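Local coordinates for MMACHC-like protein (PDB 5UJC) that binds vitamin B12 and probably strips the upper ligand from cyanocobalamin and alkylcobalamins, using a flavin or glutathione, during intracellular B12 trafficking, at residues K71-V74 with Q75-D79; I118-D121 with Y122-T125. One frame throughout, in Å; residues are numbered along the deposited sequence. Where two conformers were deposited one is given.

Contact 1: K71-V74 with Q75-D79; sequences KWVV and QKTMD
K71-V74 and Q75-D79 are successive turns of one alpha helix, joined by i to i+4 bonds from K71 O to Q75 N through V74 O to M78 N, with K76 N meeting W72 O at 2.9 Å. One turn on from W72, K76 lies over its indole. CG anti to the carbonyl carbon (chi1 -70°) and a bend at chi2 bring the aliphatic chain across the ring: K76 CG stands 3.7 Å from the centroid of the W72 six-membered ring, almost on its normal, a CH-pi contact, and CE follows at 3.6 Å from CZ2 of W72. V73 O takes two donors from T77, the amide N and, also at 2.9 Å, OG1, which arrive from opposite faces of the carbonyl plane. Farther round the helix, Q75 NE2 bonds D79 OD1 at 2.9 Å, coming from above the carboxylate plane. Both segments belong to helix 62-80, near the surface. W72 turns to helix 93-109, where NE1 bonds D100 and the indole meets F97 edge-to-face, while V73, V74 and T77 rest on V264 of helix 257-265.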
ATOM      1  N   LYS A  71       2.477 -18.657  -2.624  1.00 10.96           N
ATOM      2  CA  LYS A  71       1.555 -19.704  -3.082  1.00 12.47           C
ATOM      3  C   LYS A  71       1.201 -19.519  -4.568  1.00 12.51           C
ATOM      4  O   LYS A  71       1.157 -20.497  -5.335  1.00 13.80           O
ATOM      5  CB  LYS A  71       0.302 -19.720  -2.233  1.00 16.12           C
ATOM      6  CG  LYS A  71       0.507 -20.265  -0.854  1.00 20.75           C
ATOM      7  CD  LYS A  71      -0.767 -20.211  -0.029  1.00 31.49           C
ATOM      8  CE  LYS A  71      -0.482 -20.354   1.464  1.00 37.48           C
ATOM      9  NZ  LYS A  71      -1.738 -20.240   2.267  1.00 58.95           N
ATOM     10  N   TRP A  72       0.978 -18.272  -4.968  1.00 11.53           N
ATOM     11  CA  TRP A  72       0.601 -17.960  -6.323  1.00 11.16           C
ATOM     12  C   TRP A  72       1.757 -18.292  -7.294  1.00 10.53           C
ATOM     13  O   TRP A  72       1.532 -18.884  -8.355  1.00 10.90           O
ATOM     14  CB  TRP A  72       0.180 -16.486  -6.407  1.00 12.29           C
ATOM     15  CG  TRP A  72      -0.272 -16.012  -7.771  1.00 13.17           C
ATOM     16  CD1 TRP A  72      -1.578 -15.900  -8.223  1.00 14.77           C
ATOM     17  CD2 TRP A  72       0.547 -15.411  -8.781  1.00 13.42           C
ATOM     18  NE1 TRP A  72      -1.597 -15.338  -9.476  1.00 14.69           N
ATOM     19  CE2 TRP A  72      -0.321 -15.024  -9.852  1.00 13.30           C
ATOM     20  CE3 TRP A  72       1.923 -15.190  -8.910  1.00 13.28           C
ATOM     21  CZ2 TRP A  72       0.156 -14.415 -11.029  1.00 15.18           C
ATOM     22  CZ3 TRP A  72       2.397 -14.576 -10.087  1.00 15.60           C
ATOM     23  CH2 TRP A  72       1.507 -14.188 -11.124  1.00 16.04           C
ATOM     24  N   VAL A  73       2.992 -17.944  -6.910  1.00  9.88           N
ATOM     25  CA  VAL A  73       4.150 -18.227  -7.764  1.00 10.13           C
ATOM     26  C   VAL A  73       4.360 -19.744  -7.909  1.00 10.27           C
ATOM     27  O   VAL A  73       4.668 -20.233  -9.001  1.00 11.12           O
ATOM     28  CB  VAL A  73       5.416 -17.579  -7.204  1.00 11.45           C
ATOM     29  CG1 VAL A  73       6.645 -18.081  -7.917  1.00 12.87           C
ATOM     30  CG2 VAL A  73       5.329 -16.079  -7.317  1.00 12.21           C
ATOM     31  N   VAL A  74       4.180 -20.479  -6.821  1.00 10.00           N
ATOM     32  CA  VAL A  74       4.282 -21.949  -6.872  1.00 11.53           C
ATOM     33  C   VAL A  74       3.279 -22.506  -7.872  1.00 12.19           C
ATOM     34  O   VAL A  74       3.619 -23.358  -8.731  1.00 13.15           O
ATOM     35  CB  VAL A  74       4.096 -22.562  -5.474  1.00 14.21           C
ATOM     36  CG1 VAL A  74       3.944 -24.081  -5.558  1.00 17.15           C
ATOM     37  CG2 VAL A  74       5.289 -22.202  -4.605  1.00 15.84           C
ATOM     38  N   GLN A  75       2.045 -22.026  -7.802  1.00 12.35           N
ATOM     39  CA  GLN A  75       1.009 -22.527  -8.695  1.00 13.63           C
ATOM     40  C   GLN A  75       1.302 -22.143 -10.145  1.00 11.96           C
ATOM     41  O   GLN A  75       1.126 -22.949 -11.049  1.00 13.27           O
ATOM     42  CB  GLN A  75      -0.361 -21.987  -8.276  1.00 15.94           C
ATOM     43  CG  GLN A  75      -1.517 -22.562  -9.087  1.00 19.65           C
ATOM     44  CD  GLN A  75      -1.625 -24.072  -8.921  1.00 21.80           C
ATOM     45  OE1 GLN A  75      -1.785 -24.567  -7.809  1.00 29.19           O
ATOM     46  NE2 GLN A  75      -1.518 -24.808 -10.022  1.00 25.51           N
ATOM     47  N   LYS A  76       1.699 -20.890 -10.381  1.00 11.59           N
ATOM     48  CA  LYS A  76       1.995 -20.474 -11.738  1.00 11.82           C
ATOM     49  C   LYS A  76       3.139 -21.266 -12.330  1.00 12.16           C
ATOM     50  O   LYS A  76       3.135 -21.564 -13.517  1.00 13.39           O
ATOM     51  CB  LYS A  76       2.271 -18.970 -11.803  1.00 13.09           C
ATOM     52  CG  LYS A  76       1.041 -18.126 -11.575  1.00 16.06           C
ATOM     53  CD  LYS A  76       0.085 -18.225 -12.756  1.00 18.95           C
ATOM     54  CE  LYS A  76      -1.165 -17.431 -12.568  1.00 22.03           C
ATOM     55  NZ  LYS A  76      -2.058 -17.659 -13.743  1.00 30.49           N
ATOM     56  N   THR A  77       4.110 -21.610 -11.518  1.00 11.53           N
ATOM     57  CA  THR A  77       5.235 -22.407 -11.990  1.00 11.86           C
ATOM     58  C   THR A  77       4.754 -23.776 -12.424  1.00 14.00           C
ATOM     59  O   THR A  77       5.172 -24.281 -13.500  1.00 16.20           O
ATOM     60  CB  THR A  77       6.349 -22.489 -10.910  1.00 12.44           C
ATOM     61  OG1 THR A  77       6.839 -21.168 -10.614  1.00 13.92           O
ATOM     62  CG2 THR A  77       7.482 -23.333 -11.362  1.00 16.87           C
ATOM     63  N   MET A  78       3.872 -24.371 -11.639  1.00 16.25           N
ATOM     64  CA  MET A  78       3.259 -25.653 -12.025  1.00 18.45           C
ATOM     65  C   MET A  78       2.486 -25.508 -13.345  1.00 19.40           C
ATOM     66  O   MET A  78       2.641 -26.334 -14.268  1.00 20.62           O
ATOM     67  CB  MET A  78       2.338 -26.156 -10.919  1.00 20.05           C
ATOM     68  CG  MET A  78       1.609 -27.472 -11.246  1.00 22.77           C
ATOM     69  SD  MET A  78       2.753 -28.824 -11.584  1.00 26.28           S
ATOM     70  CE  MET A  78       3.208 -29.295  -9.920  1.00 27.21           C
ATOM     71  N   ASP A  79       1.714 -24.430 -13.465  1.00 16.26           N
ATOM     72  CA  ASP A  79       0.871 -24.201 -14.643  1.00 16.78           C
ATOM     73  C   ASP A  79       1.697 -24.028 -15.927  1.00 15.53           C
ATOM     74  O   ASP A  79       1.368 -24.591 -16.994  1.00 19.02           O
ATOM     75  CB  ASP A  79       0.004 -22.959 -14.456  1.00 18.47           C
ATOM     76  CG  ASP A  79      -1.047 -23.105 -13.335  1.00 21.85           C
ATOM     77  OD1 ASP A  79      -1.315 -24.227 -12.885  1.00 22.97           O
ATOM     78  OD2 ASP A  79      -1.599 -22.050 -12.904  1.00 26.34           O
TER

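Contact 2: I118-D121 with Y122-T125; sequences ILHD and YSMT
H120 N gives a hydrogen bond to S123 OG, 2.9 Å long, and a return bond runs from S123 N to H120 O at 3.0 Å, so H120 and S123 are paired twice. The S123 amide sits above the H120 carbonyl plane, 69° out of it. A water lies 2.9 Å from H120 O and 2.8 Å from S123 O and bridges the two ends of the turn. S123 OG is placed for its bond by lying anti to its own carbonyl carbon (chi1 -66°), and also packs against H120 CB. This is a type I beta turn, H120 to S123, leading the chain out of edge strand 117-120. At its second position D121 enters the cobalamin pocket: its backbone O accepts a hydrogen bond from the bound methylcobalamin, and its side chain lies close to the same ligand. Y122, at the third position, swings its ring back over H120, whose CB sits 3.7 Å from the Y122 ring centroid, over the face, in a CH-pi contact. The two rings run nearly parallel, planes 25° apart, but are slid so far that they barely overlap, and Y122 OH ends up over the imidazole face near its rim. A serine in place of Y122 would probably strip the aromatic face from H120 CB and the hydroxyl from over the imidazole, opening a gap on that side. H120 ND1 bonds S188 OG on strand 185-196, and L102 of helix 93-109 packs against the H120 side chain.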
ATOM      1  N   ILE A 118     -12.263   0.951  -8.477  1.00 14.00           N
ATOM      2  CA  ILE A 118     -11.016   0.507  -7.856  1.00 14.45           C
ATOM      3  C   ILE A 118      -9.867   1.351  -8.382  1.00 13.34           C
ATOM      4  O   ILE A 118      -9.707   1.500  -9.601  1.00 16.12           O
ATOM      5  CB  ILE A 118     -10.698  -1.005  -8.139  1.00 18.86           C
ATOM      6  CG1 ILE A 118     -11.898  -1.913  -7.816  1.00 24.84           C
ATOM      7  CG2 ILE A 118      -9.431  -1.406  -7.362  1.00 23.13           C
ATOM      8  CD1 ILE A 118     -11.591  -3.402  -7.935  1.00 37.38           C
ATOM      9  N   LEU A 119      -9.098   1.937  -7.456  1.00 10.32           N
ATOM     10  CA  LEU A 119      -7.894   2.710  -7.794  0.94 10.02           C
ATOM     11  C   LEU A 119      -6.716   2.078  -7.099  1.00 10.51           C
ATOM     12  O   LEU A 119      -6.793   1.784  -5.928  1.00 13.44           O
ATOM     13  CB  LEU A 119      -8.053   4.174  -7.302  0.94 11.94           C
ATOM     14  CG  LEU A 119      -9.126   4.988  -8.020  0.94 15.05           C
ATOM     15  CD1 LEU A 119      -9.237   6.371  -7.382  0.94 16.22           C
ATOM     16  CD2 LEU A 119      -8.818   5.123  -9.518  0.94 19.99           C
ATOM     17  N   HIS A 120      -5.621   1.885  -7.822  1.00  9.41           N
ATOM     18  CA  HIS A 120      -4.416   1.285  -7.230  1.00  8.36           C
ATOM     19  C   HIS A 120      -3.403   2.329  -6.869  1.00  8.76           C
ATOM     20  O   HIS A 120      -3.472   3.475  -7.343  1.00  9.38           O
ATOM     21  CB  HIS A 120      -3.812   0.289  -8.208  1.00  9.24           C
ATOM     22  CG  HIS A 120      -4.787  -0.713  -8.693  1.00 11.90           C
ATOM     23  ND1 HIS A 120      -5.487  -1.544  -7.838  1.00 14.13           N
ATOM     24  CD2 HIS A 120      -5.260  -0.960  -9.935  1.00 14.44           C
ATOM     25  CE1 HIS A 120      -6.339  -2.273  -8.547  1.00 17.61           C
ATOM     26  NE2 HIS A 120      -6.204  -1.951  -9.823  1.00 17.14           N
ATOM     27  N   ASP A 121      -2.429   1.957  -6.053  1.00  8.48           N
ATOM     28  CA  ASP A 121      -1.320   2.881  -5.749  1.00  8.69           C
ATOM     29  C   ASP A 121      -0.597   3.373  -7.022  1.00  8.60           C
ATOM     30  O   ASP A 121      -0.144   4.507  -7.082  1.00 10.03           O
ATOM     31  CB  ASP A 121      -0.322   2.233  -4.761  1.00  8.96           C
ATOM     32  CG  ASP A 121       0.399   1.061  -5.336  1.00 10.66           C
ATOM     33  OD1 ASP A 121      -0.270   0.112  -5.774  1.00 11.54           O
ATOM     34  OD2 ASP A 121       1.643   1.087  -5.341  1.00 12.78           O
ATOM     35  N   TYR A 122      -0.531   2.518  -8.026  1.00  8.71           N
ATOM     36  CA  TYR A 122       0.140   2.825  -9.277  1.00  9.02           C
ATOM     37  C   TYR A 122      -0.771   3.405 -10.350  1.00  9.59           C
ATOM     38  O   TYR A 122      -0.297   3.703 -11.452  1.00 10.21           O
ATOM     39  CB  TYR A 122       0.848   1.587  -9.807  1.00  9.40           C
ATOM     40  CG  TYR A 122      -0.019   0.370  -9.984  1.00  9.77           C
ATOM     41  CD1 TYR A 122      -0.849   0.234 -11.060  1.00 10.49           C
ATOM     42  CD2 TYR A 122      -0.050  -0.609  -9.024  1.00 10.04           C
ATOM     43  CE1 TYR A 122      -1.658  -0.878 -11.200  1.00 11.78           C
ATOM     44  CE2 TYR A 122      -0.857  -1.724  -9.154  1.00 10.37           C
ATOM     45  CZ  TYR A 122      -1.603  -1.892 -10.273  1.00 10.40           C
ATOM     46  OH  TYR A 122      -2.386  -3.042 -10.427  1.00 13.63           O
ATOM     47  N   SER A 123      -2.062   3.600 -10.039  1.00  8.87           N
ATOM     48  CA  SER A 123      -2.987   4.143 -11.054  1.00 10.35           C
ATOM     49  C   SER A 123      -2.631   5.596 -11.357  1.00  9.68           C
ATOM     50  O   SER A 123      -2.432   6.393 -10.439  1.00 11.07           O
ATOM     51  CB  SER A 123      -4.436   4.061 -10.581  1.00 10.99           C
ATOM     52  OG  SER A 123      -4.860   2.723 -10.449  1.00 10.56           O
ATOM     53  N   MET A 124      -2.615   5.939 -12.642  1.00 10.59           N
ATOM     54  CA  MET A 124      -2.329   7.293 -13.103  1.00 11.46           C
ATOM     55  C   MET A 124      -3.284   7.777 -14.165  1.00 11.06           C
ATOM     56  O   MET A 124      -3.850   6.999 -14.899  1.00 11.19           O
ATOM     57  CB  MET A 124      -0.902   7.377 -13.654  1.00 11.64           C
ATOM     58  CG  MET A 124      -0.679   6.646 -14.940  1.00 12.88           C
ATOM     59  SD  MET A 124       0.973   6.851 -15.588  1.00 14.33           S
ATOM     60  CE  MET A 124       0.679   6.321 -17.285  1.00 17.58           C
ATOM     61  N   THR A 125      -3.388   9.111 -14.273  1.00 11.21           N
ATOM     62  CA  THR A 125      -3.987   9.756 -15.438  1.00 11.67           C
ATOM     63  C   THR A 125      -3.002   9.730 -16.625  1.00 13.35           C
ATOM     64  O   THR A 125      -1.831   9.403 -16.454  1.00 13.71           O
ATOM     65  CB  THR A 125      -4.322  11.213 -15.148  1.00 13.61           C
ATOM     66  OG1 THR A 125      -3.107  11.953 -15.003  1.00 15.43           O
ATOM     67  CG2 THR A 125      -5.176  11.343 -13.870  1.00 15.72           C
TER
HETATM   68  O   HOH W   1      -3.024   6.317  -7.723  1.00 11.35           O

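How the contacts relate
Both contacts are local and near the surface, each with a single buried residue among those that touch, but they lie in different parts of the fold, their centres about 26 Å apart. Contact 1 is regular helix at the periphery, away from the annotated sites; contact 2 leaves the edge of the four-stranded sheet, nearer the centre of the molecule, and reaches the cobalamin. Each sets a CH group over an aromatic face: a lysine methylene over indole in the first, a histidine CB over a tyrosine ring in the second. Repeating backbone bonds dominate contact 1, whereas a serine hydroxyl and a water complete the turn of contact 2. Helix 93-109 meets side chains from both.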